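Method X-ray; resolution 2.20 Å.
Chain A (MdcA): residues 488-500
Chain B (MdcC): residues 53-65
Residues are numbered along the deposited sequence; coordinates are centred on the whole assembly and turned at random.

Chain A, residues 488-500: AGISPIGLRHDPR
Chain B (53-65) SRWQHLFERLFDG

One arginine supplies the direct hydrogen bond that the geometry establishes across this contact: R61(B), on the last turn of a helix, inserts its guanidinium into a loop of MdcA lined by backbone carbonyls. Its NH2 donates to G494(A) O (3.0 Å, N-H...O 145°), an acceptor lying near the guanidinium plane. G489(A) O approaches obliquely, 3.0 Å from R61(B) NH1 and equally far from R61(B) NH2; that geometry leaves its bonding open. The side chain reaches this far because it is nearly extended beyond chi1 (m, t, t, chi4 -172°), with CA-to-CB toward the loop. I490(A) CG2 covers one guanidinium face, 3.7 Å from R61(B) NE.

The loop that carries these carbonyls begins with a tight turn. A type II' turn runs from A488(A) to S491(A), with G489(A) at phi/psi 64/-135 and I490(A) at -106/24. S491(A) OG (chi1 p) donates to A488(A) O (2.6 Å) and accepts from G494(A) N (3.0 Å). Residues 492-496 then have helical phi/psi without the regular bonding. An ideal CB on G494(A) would lie 1.9 Å from G489(A) O, a clash.

On MdcC, 53-62 is helical. In register, I490(A) CA lies 6.7 Å from H57(B) CA, and P499(A) CA 8.3 Å from R61(B) CA. I490(A) (p, t) points toward the helix, its CD1 3.7 Å from R54(B) O and 4.1 Å from L58(B) CB. L495(A) (m, t) starts sideways, but its CD2 sits 3.9 Å from the H57(B) ring centroid, 10° off the normal: a CH-pi contact over one face.

Water extends the polar network. Water 1 donates to I490(A) O (2.8 Å) and bonds H57(B) ND1 (3.1 Å); water 2 accepts from R61(B) NH1 (2.9 Å). Past the helix, P499(A) CB meets D64(B) OD1 at 3.8 Å.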

# COMPACT_ATOMS: atom_id res chain seq x y z
N ALA A 488 -2.27 -4.49 9.33
CA ALA A 488 -1.96 -5.14 10.59
C ALA A 488 -1.86 -6.66 10.46
O ALA A 488 -1.66 -7.36 11.47
CB ALA A 488 -3.00 -4.77 11.65
N GLY A 489 -1.97 -7.17 9.24
CA GLY A 489 -1.85 -8.59 8.97
C GLY A 489 -2.92 -9.47 9.60
O GLY A 489 -4.11 -9.16 9.56
N ILE A 490 -2.50 -10.59 10.20
CA ILE A 490 -3.44 -11.51 10.82
C ILE A 490 -3.38 -11.41 12.34
O ILE A 490 -3.73 -12.35 13.05
CB ILE A 490 -3.16 -12.96 10.36
CG1 ILE A 490 -1.76 -13.39 10.81
CG2 ILE A 490 -3.31 -13.08 8.83
CD1 ILE A 490 -1.41 -14.80 10.38
N SER A 491 -2.93 -10.25 12.82
CA SER A 491 -3.05 -9.85 14.22
C SER A 491 -4.53 -9.65 14.56
O SER A 491 -5.35 -9.50 13.65
CB SER A 491 -2.28 -8.54 14.48
OG SER A 491 -2.89 -7.48 13.75
N PRO A 492 -4.88 -9.63 15.86
CA PRO A 492 -6.30 -9.39 16.17
C PRO A 492 -6.85 -8.11 15.52
O PRO A 492 -7.98 -8.11 15.06
CB PRO A 492 -6.32 -9.29 17.70
CG PRO A 492 -5.07 -10.05 18.15
CD PRO A 492 -4.06 -9.86 17.07
N ILE A 493 -6.06 -7.04 15.49
CA ILE A 493 -6.43 -5.83 14.76
C ILE A 493 -6.55 -6.07 13.23
O ILE A 493 -7.53 -5.66 12.57
CB ILE A 493 -5.41 -4.70 15.08
CG1 ILE A 493 -5.52 -4.31 16.56
CG2 ILE A 493 -5.58 -3.49 14.15
CD1 ILE A 493 -6.93 -3.89 17.00
N GLY A 494 -5.58 -6.78 12.66
CA GLY A 494 -5.62 -7.08 11.24
C GLY A 494 -6.78 -7.95 10.81
O GLY A 494 -7.26 -7.84 9.68
N LEU A 495 -7.26 -8.81 11.72
CA LEU A 495 -8.38 -9.70 11.39
C LEU A 495 -9.70 -8.92 11.27
O LEU A 495 -10.68 -9.44 10.74
CB LEU A 495 -8.49 -10.83 12.42
CG LEU A 495 -7.32 -11.83 12.42
CD1 LEU A 495 -7.49 -12.85 13.53
CD2 LEU A 495 -7.18 -12.54 11.06
N ARG A 496 -9.73 -7.67 11.72
CA ARG A 496 -10.93 -6.83 11.58
C ARG A 496 -11.10 -6.29 10.15
O ARG A 496 -12.17 -5.81 9.79
CB ARG A 496 -10.89 -5.64 12.55
CG ARG A 496 -10.88 -6.00 14.01
CD ARG A 496 -10.65 -4.77 14.87
NE ARG A 496 -10.66 -5.08 16.30
CZ ARG A 496 -10.49 -4.17 17.27
NH1 ARG A 496 -10.30 -2.89 16.98
NH2 ARG A 496 -10.53 -4.56 18.54
N HIS A 497 -10.03 -6.36 9.36
CA HIS A 497 -10.07 -5.86 7.98
C HIS A 497 -10.71 -6.82 6.99
O HIS A 497 -10.35 -8.00 6.91
CB HIS A 497 -8.66 -5.54 7.50
CG HIS A 497 -8.62 -4.99 6.11
ND1 HIS A 497 -9.19 -3.77 5.78
CD2 HIS A 497 -8.09 -5.48 4.97
CE1 HIS A 497 -8.99 -3.53 4.50
NE2 HIS A 497 -8.33 -4.56 3.98
N ASP A 498 -11.66 -6.29 6.23
CA ASP A 498 -12.28 -6.98 5.09
C ASP A 498 -11.40 -6.83 3.85
O ASP A 498 -11.28 -5.73 3.29
CB ASP A 498 -13.68 -6.42 4.82
CG ASP A 498 -14.42 -7.17 3.71
OD1 ASP A 498 -13.81 -8.02 3.04
OD2 ASP A 498 -15.62 -6.90 3.50
N PRO A 499 -10.80 -7.93 3.41
CA PRO A 499 -9.82 -7.85 2.32
C PRO A 499 -10.40 -7.29 1.01
O PRO A 499 -9.62 -6.78 0.21
CB PRO A 499 -9.33 -9.30 2.15
CG PRO A 499 -10.28 -10.15 2.95
CD PRO A 499 -10.89 -9.28 3.99
N ARG A 500 -11.72 -7.34 0.82
CA ARG A 500 -12.30 -6.75 -0.40
C ARG A 500 -12.27 -5.23 -0.36
O ARG A 500 -12.63 -4.58 -1.35
CB ARG A 500 -13.75 -7.18 -0.62
CG ARG A 500 -14.02 -8.65 -0.53
CD ARG A 500 -15.03 -8.78 0.56
NE ARG A 500 -16.26 -9.40 0.19
CZ ARG A 500 -17.32 -9.46 0.99
NH1 ARG A 500 -17.28 -8.90 2.19
NH2 ARG A 500 -18.43 -10.06 0.58
N SER B 53 -5.22 -21.80 13.84
CA SER B 53 -6.11 -20.85 13.15
C SER B 53 -5.30 -19.69 12.58
O SER B 53 -5.69 -19.06 11.59
CB SER B 53 -7.20 -20.35 14.09
OG SER B 53 -6.59 -19.73 15.20
N ARG B 54 -4.17 -19.41 13.21
CA ARG B 54 -3.20 -18.47 12.67
C ARG B 54 -2.71 -18.94 11.28
O ARG B 54 -2.77 -18.19 10.31
CB ARG B 54 -2.03 -18.31 13.65
CG ARG B 54 -0.90 -17.44 13.14
CD ARG B 54 0.33 -17.51 14.06
NE ARG B 54 0.30 -16.51 15.13
CZ ARG B 54 -0.13 -16.72 16.38
NH1 ARG B 54 -0.56 -17.93 16.74
NH2 ARG B 54 -0.11 -15.73 17.26
N TRP B 55 -2.27 -20.20 11.19
CA TRP B 55 -1.80 -20.75 9.92
C TRP B 55 -2.93 -20.77 8.88
O TRP B 55 -2.71 -20.51 7.69
CB TRP B 55 -1.22 -22.16 10.12
CG TRP B 55 0.15 -22.18 10.76
CD1 TRP B 55 0.44 -22.33 12.08
CD2 TRP B 55 1.42 -22.01 10.09
NE1 TRP B 55 1.80 -22.29 12.29
CE2 TRP B 55 2.42 -22.09 11.08
CE3 TRP B 55 1.80 -21.81 8.77
CZ2 TRP B 55 3.78 -21.97 10.79
CZ3 TRP B 55 3.15 -21.70 8.47
CH2 TRP B 55 4.12 -21.78 9.47
N GLN B 56 -4.15 -21.05 9.33
CA GLN B 56 -5.32 -21.03 8.46
C GLN B 56 -5.54 -19.65 7.83
O GLN B 56 -5.75 -19.51 6.61
CB GLN B 56 -6.57 -21.45 9.26
CG GLN B 56 -7.83 -21.51 8.44
CD GLN B 56 -7.74 -22.53 7.32
OE1 GLN B 56 -7.22 -23.63 7.50
NE2 GLN B 56 -8.24 -22.15 6.14
N HIS B 57 -5.49 -18.62 8.67
CA HIS B 57 -5.65 -17.26 8.18
C HIS B 57 -4.58 -16.88 7.17
O HIS B 57 -4.88 -16.30 6.13
CB HIS B 57 -5.63 -16.27 9.34
CG HIS B 57 -6.85 -16.35 10.20
ND1 HIS B 57 -6.79 -16.40 11.58
CD2 HIS B 57 -8.16 -16.38 9.88
CE1 HIS B 57 -8.02 -16.46 12.06
NE2 HIS B 57 -8.87 -16.44 11.05
N LEU B 58 -3.34 -17.23 7.50
CA LEU B 58 -2.18 -16.92 6.66
C LEU B 58 -2.37 -17.45 5.23
O LEU B 58 -2.27 -16.70 4.24
CB LEU B 58 -0.93 -17.51 7.32
CG LEU B 58 0.46 -17.02 6.93
CD1 LEU B 58 0.41 -15.56 6.62
CD2 LEU B 58 1.42 -17.24 8.08
N PHE B 59 -2.69 -18.74 5.13
CA PHE B 59 -2.93 -19.38 3.84
C PHE B 59 -4.17 -18.84 3.13
O PHE B 59 -4.20 -18.71 1.91
CB PHE B 59 -3.09 -20.90 4.03
CG PHE B 59 -1.85 -21.58 4.53
CD1 PHE B 59 -1.93 -22.56 5.50
CD2 PHE B 59 -0.61 -21.27 4.01
CE1 PHE B 59 -0.80 -23.21 5.95
CE2 PHE B 59 0.52 -21.92 4.46
CZ PHE B 59 0.43 -22.88 5.43
N GLU B 60 -5.21 -18.54 3.91
CA GLU B 60 -6.43 -17.99 3.34
C GLU B 60 -6.13 -16.72 2.56
O GLU B 60 -6.60 -16.54 1.46
CB GLU B 60 -7.45 -17.72 4.42
CG GLU B 60 -8.25 -18.93 4.83
CD GLU B 60 -9.11 -18.66 6.04
OE1 GLU B 60 -9.11 -17.51 6.55
OE2 GLU B 60 -9.78 -19.61 6.50
N ARG B 61 -5.31 -15.84 3.16
CA ARG B 61 -4.96 -14.57 2.56
C ARG B 61 -4.04 -14.73 1.39
O ARG B 61 -4.16 -14.05 0.37
CB ARG B 61 -4.30 -13.67 3.58
CG ARG B 61 -5.23 -13.31 4.67
CD ARG B 61 -4.73 -12.10 5.34
NE ARG B 61 -5.68 -11.65 6.34
CZ ARG B 61 -5.54 -10.50 6.98
NH1 ARG B 61 -4.50 -9.73 6.68
NH2 ARG B 61 -6.43 -10.14 7.90
N LEU B 62 -3.10 -15.65 1.55
CA LEU B 62 -2.16 -15.94 0.49
C LEU B 62 -2.90 -16.42 -0.78
O LEU B 62 -2.55 -16.02 -1.89
CB LEU B 62 -1.17 -16.99 1.00
CG LEU B 62 0.10 -17.22 0.21
CD1 LEU B 62 0.93 -15.94 0.13
CD2 LEU B 62 0.87 -18.37 0.87
N PHE B 63 -3.93 -17.23 -0.62
CA PHE B 63 -4.61 -17.83 -1.77
C PHE B 63 -5.96 -17.18 -2.13
O PHE B 63 -6.71 -17.71 -2.96
CB PHE B 63 -4.81 -19.33 -1.52
CG PHE B 63 -3.54 -20.05 -1.15
CD1 PHE B 63 -3.51 -20.96 -0.10
CD2 PHE B 63 -2.36 -19.79 -1.83
CE1 PHE B 63 -2.33 -21.60 0.25
CE2 PHE B 63 -1.18 -20.42 -1.48
CZ PHE B 63 -1.17 -21.32 -0.44
N ASP B 64 -6.25 -16.04 -1.52
CA ASP B 64 -7.50 -15.30 -1.75
C ASP B 64 -7.64 -14.81 -3.19
O ASP B 64 -6.96 -13.87 -3.62
CB ASP B 64 -7.59 -14.12 -0.76
CG ASP B 64 -8.90 -13.34 -0.85
OD1 ASP B 64 -9.08 -12.38 -0.06
OD2 ASP B 64 -9.76 -13.65 -1.69
N GLY B 65 -8.53 -15.45 -3.95
CA GLY B 65 -8.84 -15.03 -5.30
C GLY B 65 -7.72 -15.29 -6.28
O GLY B 65 -7.64 -14.68 -7.35
O HOH W 1 -4.22 -15.15 12.90
O HOH W 2 -5.33 -7.11 7.49
O HOH W 3 -8.92 -10.38 7.51